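Paenibacillus xanthan lyase (Paenibacillus, PDB 6F2P) probably cleaves the terminal mannosyl-glucuronosyl linkages of xanthan side chains by beta-elimination. Local coordinates at residues R54-L57 / W58-A61; K683-A686 / S687-E690; V724-Y727 / Y728-K732. All blocks are in the same frame, centred on the assembly; numbering follows the deposited sequence.

Interaction 1 of 3, residues R54-L57 / W58-A61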
loop_
_atom_site.group_PDB
_atom_site.type_symbol
_atom_site.label_atom_id
_atom_site.label_comp_id
_atom_site.label_asym_id
_atom_site.label_seq_id
_atom_site.Cartn_x
_atom_site.Cartn_y
_atom_site.Cartn_z
ATOM N N ARG A 54 28.207 51.703 3.868
ATOM C CA ARG A 54 28.171 50.241 3.731
ATOM C C ARG A 54 27.518 49.727 2.443
ATOM O O ARG A 54 26.678 50.405 1.831
ATOM C CB ARG A 54 27.477 49.607 4.936
ATOM C CG ARG A 54 25.990 49.903 5.011
ATOM C CD ARG A 54 25.438 49.607 6.389
ATOM N NE ARG A 54 24.208 50.348 6.637
ATOM C CZ ARG A 54 23.504 50.267 7.760
ATOM N NH1 ARG A 54 23.914 49.474 8.741
ATOM N NH2 ARG A 54 22.393 50.981 7.901
ATOM N N ASN A 55 27.918 48.523 2.044
ATOM C CA ASN A 55 27.438 47.908 0.813
ATOM C C ASN A 55 26.629 46.647 1.097
ATOM O O ASN A 55 26.104 46.018 0.184
ATOM C CB ASN A 55 28.616 47.574 -0.099
ATOM C CG ASN A 55 29.251 48.809 -0.692
ATOM O OD1 ASN A 55 30.405 49.141 -0.393
ATOM N ND2 ASN A 55 28.496 49.509 -1.536
ATOM N N ARG A 56 26.551 46.299 2.378
ATOM C CA ARG A 56 25.895 45.096 2.869
ATOM C C ARG A 56 25.731 45.367 4.356
ATOM O O ARG A 56 26.266 46.363 4.850
ATOM C CB ARG A 56 26.792 43.875 2.661
ATOM C CG ARG A 56 28.121 43.994 3.396
ATOM C CD ARG A 56 29.144 42.912 3.046
ATOM N NE ARG A 56 29.553 42.958 1.644
ATOM C CZ ARG A 56 30.686 42.443 1.178
ATOM N NH1 ARG A 56 31.548 41.860 2.002
ATOM N NH2 ARG A 56 30.954 42.513 -0.117
ATOM N N LEU A 57 25.009 44.510 5.076
ATOM C CA LEU A 57 24.858 44.703 6.520
ATOM C C LEU A 57 25.711 43.732 7.322
ATOM O O LEU A 57 26.033 43.986 8.481
ATOM C CB LEU A 57 23.394 44.592 6.949
ATOM C CG LEU A 57 22.416 45.569 6.297
ATOM C CD1 LEU A 57 21.062 45.474 6.973
ATOM C CD2 LEU A 57 22.932 47.005 6.321
ATOM N N TRP A 58 26.041 42.600 6.709
ATOM C CA TRP A 58 26.970 41.647 7.295
ATOM C C TRP A 58 27.837 41.129 6.168
ATOM O O TRP A 58 27.396 41.080 5.023
ATOM C CB TRP A 58 26.239 40.482 7.954
ATOM C CG TRP A 58 25.669 40.802 9.287
ATOM C CD1 TRP A 58 26.283 40.656 10.495
ATOM C CD2 TRP A 58 24.357 41.311 9.560
ATOM N NE1 TRP A 58 25.440 41.053 11.504
ATOM C CE2 TRP A 58 24.251 41.461 10.957
ATOM C CE3 TRP A 58 23.268 41.668 8.757
ATOM C CZ2 TRP A 58 23.093 41.948 11.574
ATOM C CZ3 TRP A 58 22.118 42.154 9.369
ATOM C CH2 TRP A 58 22.043 42.293 10.763
ATOM N N ASN A 59 29.069 40.752 6.490
ATOM C CA ASN A 59 29.976 40.227 5.484
ATOM C C ASN A 59 29.577 38.829 5.031
ATOM O O ASN A 59 29.854 38.424 3.903
ATOM C CB ASN A 59 31.416 40.236 5.999
ATOM C CG ASN A 59 32.132 41.539 5.696
ATOM O OD1 ASN A 59 31.850 42.200 4.688
ATOM N ND2 ASN A 59 33.065 41.916 6.568
ATOM N N ASP A 60 28.910 38.092 5.906
ATOM C CA ASP A 60 28.525 36.730 5.577
ATOM C C ASP A 60 27.305 36.734 4.663
ATOM O O ASP A 60 26.735 35.681 4.358
ATOM C CB ASP A 60 28.275 35.912 6.851
ATOM C CG ASP A 60 26.980 36.291 7.567
ATOM O OD1 ASP A 60 26.349 37.316 7.224
ATOM O OD2 ASP A 60 26.595 35.557 8.503
ATOM N N ALA A 61 26.898 37.931 4.252
ATOM C CA ALA A 61 25.755 38.087 3.369
ATOM C C ALA A 61 26.007 39.190 2.361
ATOM O O ALA A 61 25.329 40.216 2.395
ATOM C CB ALA A 61 24.503 38.385 4.174
HETATM O O HOH W 1 24.323 41.858 4.151
#

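Interaction 2 of 3, residues K683-A686 / S687-E690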
loop_
_atom_site.group_PDB
_atom_site.type_symbol
_atom_site.label_atom_id
_atom_site.label_comp_id
_atom_site.label_asym_id
_atom_site.label_seq_id
_atom_site.Cartn_x
_atom_site.Cartn_y
_atom_site.Cartn_z
ATOM N N LYS A 683 -7.277 -15.168 11.541
ATOM C CA LYS A 683 -7.398 -15.303 12.989
ATOM C C LYS A 683 -8.483 -16.333 13.317
ATOM O O LYS A 683 -9.644 -16.178 12.916
ATOM C CB LYS A 683 -7.727 -13.954 13.632
ATOM C CG LYS A 683 -8.213 -14.038 15.069
ATOM C CD LYS A 683 -7.087 -14.329 16.050
ATOM C CE LYS A 683 -7.640 -14.813 17.403
ATOM N NZ LYS A 683 -6.706 -14.537 18.548
ATOM N N GLU A 684 -8.099 -17.394 14.022
ATOM C CA GLU A 684 -9.042 -18.434 14.420
ATOM C C GLU A 684 -9.315 -18.441 15.926
ATOM O O GLU A 684 -8.413 -18.255 16.740
ATOM C CB GLU A 684 -8.546 -19.812 13.980
ATOM C CG GLU A 684 -9.437 -20.951 14.458
ATOM C CD GLU A 684 -9.128 -22.281 13.794
ATOM O OE1 GLU A 684 -8.088 -22.394 13.103
ATOM O OE2 GLU A 684 -9.935 -23.217 13.971
ATOM N N THR A 685 -10.576 -18.629 16.285
ATOM C CA THR A 685 -10.968 -18.842 17.670
ATOM C C THR A 685 -11.925 -20.035 17.706
ATOM O O THR A 685 -12.222 -20.632 16.666
ATOM C CB THR A 685 -11.685 -17.615 18.258
ATOM O OG1 THR A 685 -13.025 -17.555 17.748
ATOM C CG2 THR A 685 -10.952 -16.345 17.905
ATOM N N ALA A 686 -12.409 -20.383 18.893
ATOM C CA ALA A 686 -13.349 -21.496 19.013
ATOM C C ALA A 686 -14.638 -21.202 18.259
ATOM O O ALA A 686 -15.206 -22.095 17.634
ATOM C CB ALA A 686 -13.650 -21.805 20.470
ATOM N N SER A 687 -15.072 -19.944 18.293
ATOM C CA SER A 687 -16.369 -19.564 17.741
ATOM C C SER A 687 -16.350 -18.966 16.326
ATOM O O SER A 687 -17.387 -18.896 15.672
ATOM C CB SER A 687 -17.078 -18.601 18.693
ATOM O OG SER A 687 -16.385 -17.366 18.769
ATOM N N ASP A 688 -15.192 -18.532 15.845
ATOM C CA ASP A 688 -15.158 -17.881 14.536
ATOM C C ASP A 688 -13.814 -17.942 13.825
ATOM O O ASP A 688 -12.786 -18.309 14.402
ATOM C CB ASP A 688 -15.626 -16.428 14.639
ATOM C CG ASP A 688 -14.899 -15.649 15.726
ATOM O OD1 ASP A 688 -13.650 -15.642 15.734
ATOM O OD2 ASP A 688 -15.582 -15.045 16.578
ATOM N N PHE A 689 -13.839 -17.562 12.557
ATOM C CA PHE A 689 -12.657 -17.592 11.722
ATOM C C PHE A 689 -12.667 -16.346 10.856
ATOM O O PHE A 689 -13.607 -16.122 10.088
ATOM C CB PHE A 689 -12.680 -18.833 10.844
ATOM C CG PHE A 689 -11.357 -19.184 10.272
ATOM C CD1 PHE A 689 -10.846 -18.483 9.196
ATOM C CD2 PHE A 689 -10.620 -20.227 10.801
ATOM C CE1 PHE A 689 -9.610 -18.810 8.665
ATOM C CE2 PHE A 689 -9.391 -20.558 10.280
ATOM C CZ PHE A 689 -8.884 -19.852 9.209
ATOM N N GLU A 690 -11.627 -15.528 10.983
ATOM C CA GLU A 690 -11.565 -14.286 10.229
ATOM C C GLU A 690 -10.406 -14.285 9.236
ATOM O O GLU A 690 -9.314 -14.780 9.529
ATOM C CB GLU A 690 -11.469 -13.099 11.177
ATOM C CG GLU A 690 -11.314 -11.781 10.470
ATOM C CD GLU A 690 -11.121 -10.624 11.427
ATOM O OE1 GLU A 690 -10.970 -10.865 12.643
ATOM O OE2 GLU A 690 -11.124 -9.473 10.954
HETATM O O HOH W 2 -11.862 -14.555 14.143
#

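Interaction 3 of 3, residues V724-Y727 / Y728-K732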
loop_
_atom_site.group_PDB
_atom_site.type_symbol
_atom_site.label_atom_id
_atom_site.label_comp_id
_atom_site.label_asym_id
_atom_site.label_seq_id
_atom_site.Cartn_x
_atom_site.Cartn_y
_atom_site.Cartn_z
ATOM N N VAL A 724 -19.318 -14.064 -0.463
ATOM C CA VAL A 724 -19.213 -15.408 0.091
ATOM C C VAL A 724 -19.698 -16.442 -0.923
ATOM O O VAL A 724 -20.747 -16.271 -1.539
ATOM C CB VAL A 724 -20.009 -15.541 1.389
ATOM C CG1 VAL A 724 -19.908 -16.957 1.920
ATOM C CG2 VAL A 724 -19.493 -14.566 2.409
ATOM N N ILE A 725 -18.922 -17.501 -1.111
ATOM C CA ILE A 725 -19.259 -18.517 -2.103
ATOM C C ILE A 725 -19.729 -19.813 -1.454
ATOM O O ILE A 725 -20.616 -20.492 -1.978
ATOM C CB ILE A 725 -18.074 -18.780 -3.044
ATOM C CG1 ILE A 725 -17.724 -17.493 -3.787
ATOM C CG2 ILE A 725 -18.390 -19.900 -4.030
ATOM C CD1 ILE A 725 -16.665 -17.681 -4.833
ATOM N N GLN A 726 -19.160 -20.136 -0.297
ATOM C CA GLN A 726 -19.552 -21.341 0.412
ATOM C C GLN A 726 -19.175 -21.293 1.884
ATOM O O GLN A 726 -18.182 -20.681 2.246
ATOM C CB GLN A 726 -18.893 -22.550 -0.239
ATOM C CG GLN A 726 -19.368 -23.872 0.305
ATOM C CD GLN A 726 -18.658 -25.023 -0.341
ATOM O OE1 GLN A 726 -19.141 -25.599 -1.317
ATOM N NE2 GLN A 726 -17.488 -25.358 0.184
ATOM N N TYR A 727 -19.969 -21.951 2.725
ATOM C CA TYR A 727 -19.667 -22.092 4.147
ATOM C C TYR A 727 -19.114 -23.475 4.486
ATOM O O TYR A 727 -18.128 -23.600 5.208
ATOM C CB TYR A 727 -20.924 -21.853 4.976
ATOM C CG TYR A 727 -21.502 -20.480 4.798
ATOM C CD1 TYR A 727 -20.753 -19.349 5.100
ATOM C CD2 TYR A 727 -22.798 -20.308 4.338
ATOM C CE1 TYR A 727 -21.279 -18.083 4.945
ATOM C CE2 TYR A 727 -23.334 -19.048 4.178
ATOM C CZ TYR A 727 -22.570 -17.937 4.480
ATOM O OH TYR A 727 -23.097 -16.677 4.315
ATOM N N TYR A 728 -19.769 -24.513 3.977
ATOM C CA TYR A 728 -19.374 -25.883 4.275
ATOM C C TYR A 728 -19.425 -26.743 3.010
ATOM O O TYR A 728 -20.192 -26.455 2.098
ATOM C CB TYR A 728 -20.256 -26.460 5.389
ATOM C CG TYR A 728 -21.750 -26.256 5.190
ATOM C CD1 TYR A 728 -22.477 -27.065 4.316
ATOM C CD2 TYR A 728 -22.437 -25.268 5.890
ATOM C CE1 TYR A 728 -23.839 -26.883 4.136
ATOM C CE2 TYR A 728 -23.806 -25.082 5.716
ATOM C CZ TYR A 728 -24.497 -25.892 4.839
ATOM O OH TYR A 728 -25.849 -25.712 4.665
ATOM N N PRO A 729 -18.591 -27.787 2.930
ATOM C CA PRO A 729 -17.638 -28.279 3.934
ATOM C C PRO A 729 -16.390 -27.396 4.081
ATOM O O PRO A 729 -15.639 -27.570 5.042
ATOM C CB PRO A 729 -17.247 -29.651 3.387
ATOM C CG PRO A 729 -17.318 -29.470 1.910
ATOM C CD PRO A 729 -18.495 -28.547 1.669
ATOM N N THR A 730 -16.165 -26.475 3.147
ATOM C CA THR A 730 -15.052 -25.531 3.273
ATOM C C THR A 730 -15.467 -24.095 2.963
ATOM O O THR A 730 -16.359 -23.860 2.138
ATOM C CB THR A 730 -13.858 -25.920 2.373
ATOM O OG1 THR A 730 -14.288 -26.027 1.010
ATOM C CG2 THR A 730 -13.270 -27.241 2.804
ATOM N N MET A 731 -14.823 -23.137 3.629
ATOM C CA MET A 731 -15.077 -21.719 3.373
ATOM C C MET A 731 -14.585 -21.309 1.989
ATOM O O MET A 731 -13.465 -21.622 1.602
ATOM C CB MET A 731 -14.427 -20.847 4.444
ATOM C CG MET A 731 -15.215 -20.777 5.731
ATOM S SD MET A 731 -14.247 -20.160 7.121
ATOM C CE MET A 731 -13.463 -21.650 7.733
ATOM N N LYS A 732 -15.439 -20.626 1.237
ATOM C CA LYS A 732 -15.063 -20.129 -0.080
ATOM C C LYS A 732 -15.587 -18.720 -0.264
ATOM O O LYS A 732 -16.748 -18.453 0.019
ATOM C CB LYS A 732 -15.614 -21.030 -1.190
ATOM C CG LYS A 732 -14.940 -22.389 -1.285
ATOM C CD LYS A 732 -15.380 -23.160 -2.534
ATOM C CE LYS A 732 -14.524 -24.412 -2.722
ATOM N NZ LYS A 732 -14.940 -25.257 -3.877
#

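Interaction 1 of 3, residues R54-L57 / W58-A61
R56 reaches over the start of a type I beta turn, W58 to A61, in the loop joining helix 28-46 to helix 68-85 of the N-terminal alpha-helical domain. Its CG sits between the backbone N and the carbonyl carbon (chi1 60°) and the chain bends about the CG-CD bond, a course that runs the methylene groups past the turn's first carbonyl: CD lies 3.2 Å from W58 O. The guanidinium then meets N59, where NH1 donates to OD1 at 2.7 Å. This bond is moderately bent; the amide is turned nearly perpendicular to the guanidinium (79°), and OD1 receives the N-H from a donor tilted off the carbonyl plane. W58 O itself accepts from A61 N, closing the turn.

L57 and W58 supply the buried side. L57 O lies over one face of the indole, 3.3 Å from W58 CG, while L57 CB packs on W58 CE3 at 3.4 Å. The indole NE1 bonds to Y44 O, and H76 meets the ring edge-to-face, so the tryptophan ties the loop to the end of the preceding helix and to the following one. A water bridges the backbone across the bend, accepting from L57 N at 2.9 Å and donating to A61 O at 2.6 Å.

Interaction 2 of 3, residues K683-A686 / S687-E690
K683 O is gripped from three directions in a tight beta hairpin, strands 678-684 and 688-694, of the C-terminal beta-sandwich domain. E690 N donates to K683 O at 2.8 Å in a nearly straight bond, water 2 donates as well, and F689 CA offers a longer CA-H...O contact. With K683 N bonded to E690 O, K683 and E690 form an antiparallel hydrogen-bonded pair; further along, T685 N donates to D688 O at the mouth of the turn.

Side chains hold the turn itself. With T685 OG1 set between the backbone N and the carbonyl carbon (chi1 76°), the hydroxyl faces back across the bend and accepts from D688 N at 3.0 Å and, weakly, from S687 N. D688 takes the matching torsion (chi1 51°), which folds its carboxylate back toward the first strand until OD1 stands 2.8 Å from T685 OG1. The same OD1 takes a 2.6 Å bond from water 2, so one water joins the carboxylate to K683 O. One hydroxyl thus takes D688 N and, less well, S687 N at the bend.

E684 and F689, a non-hydrogen-bonded pair, share the other face of the hairpin. The aliphatic part of E684 lies beside the ring, CB being 3.8 Å from F689 CD2. K683 NZ bonds to L654 O in a neighbouring loop, and I462 of strand 457-462 touches the side chains of both K683 and E690. The E684 carboxylate is inclined 56° to the F689 ring and sends OE1 to its edge, 3.6 Å from CE2.

Interaction 3 of 3, residues V724-Y727 / Y728-K732
The backbone of I725 and Q726 faces the single residue K732 in a classic beta bulge, within the hairpin of strands 722-726 and 731-736 at the margin of a five-stranded antiparallel sheet. Two N-H groups converge on one acceptor: I725 N and Q726 N reach K732 O from the same face of its carbonyl plane, at 2.6 Å and 3.0 Å. K732 N answers with a bond to Q726 O.

Q726 makes the polar side-chain contact. Its fully extended chain, with CG opposite the backbone N (chi1 -173°), runs along the inside of the loop, its amide carbon CD 3.2 Å from Y728 O. NE2 donates to T730 O at 2.7 Å in an almost straight bond (170°), approaching in the carbonyl plane on a lone pair, with the acceptor also close to the plane of the amide. K732 CB lies 3.7 Å from Q726 CB, on the same face. Shortening Q726 to an alanine removes the amide, and T730 O would probably lose this donor, with the loop around the cis peptide before P729 less firmly tied to the strand. Farther out, Y728 OH bonds to G756 O, and N758 joins both tyrosines by accepting from Y727 N and donating to Y728 O. Where the two tyrosines touch each other, Y727 CB rests 3.8 Å from Y728 CD2.

Three short turns illustrate how place in the fold sets the chemistry of a local contact. Interaction 1 is largely buried between helices of the alpha-helical domain and relies on aromatic packing, with one side-chain bond between R56 and the exposed N59. Interactions 2 and 3 are surface contacts some 73 and 79 Å from it, centre to centre, and each closes a beta hairpin. In 683-690 a threonine hydroxyl accepts N-H groups at the bend and water links the aspartate to the strand; in 724-732 a bulge and a glutamine amide do the tying. The hairpins belong to different sheets, yet they meet: their centres lie about 15 Å apart, and F689 CG packs 4.1 Å from M731 CE.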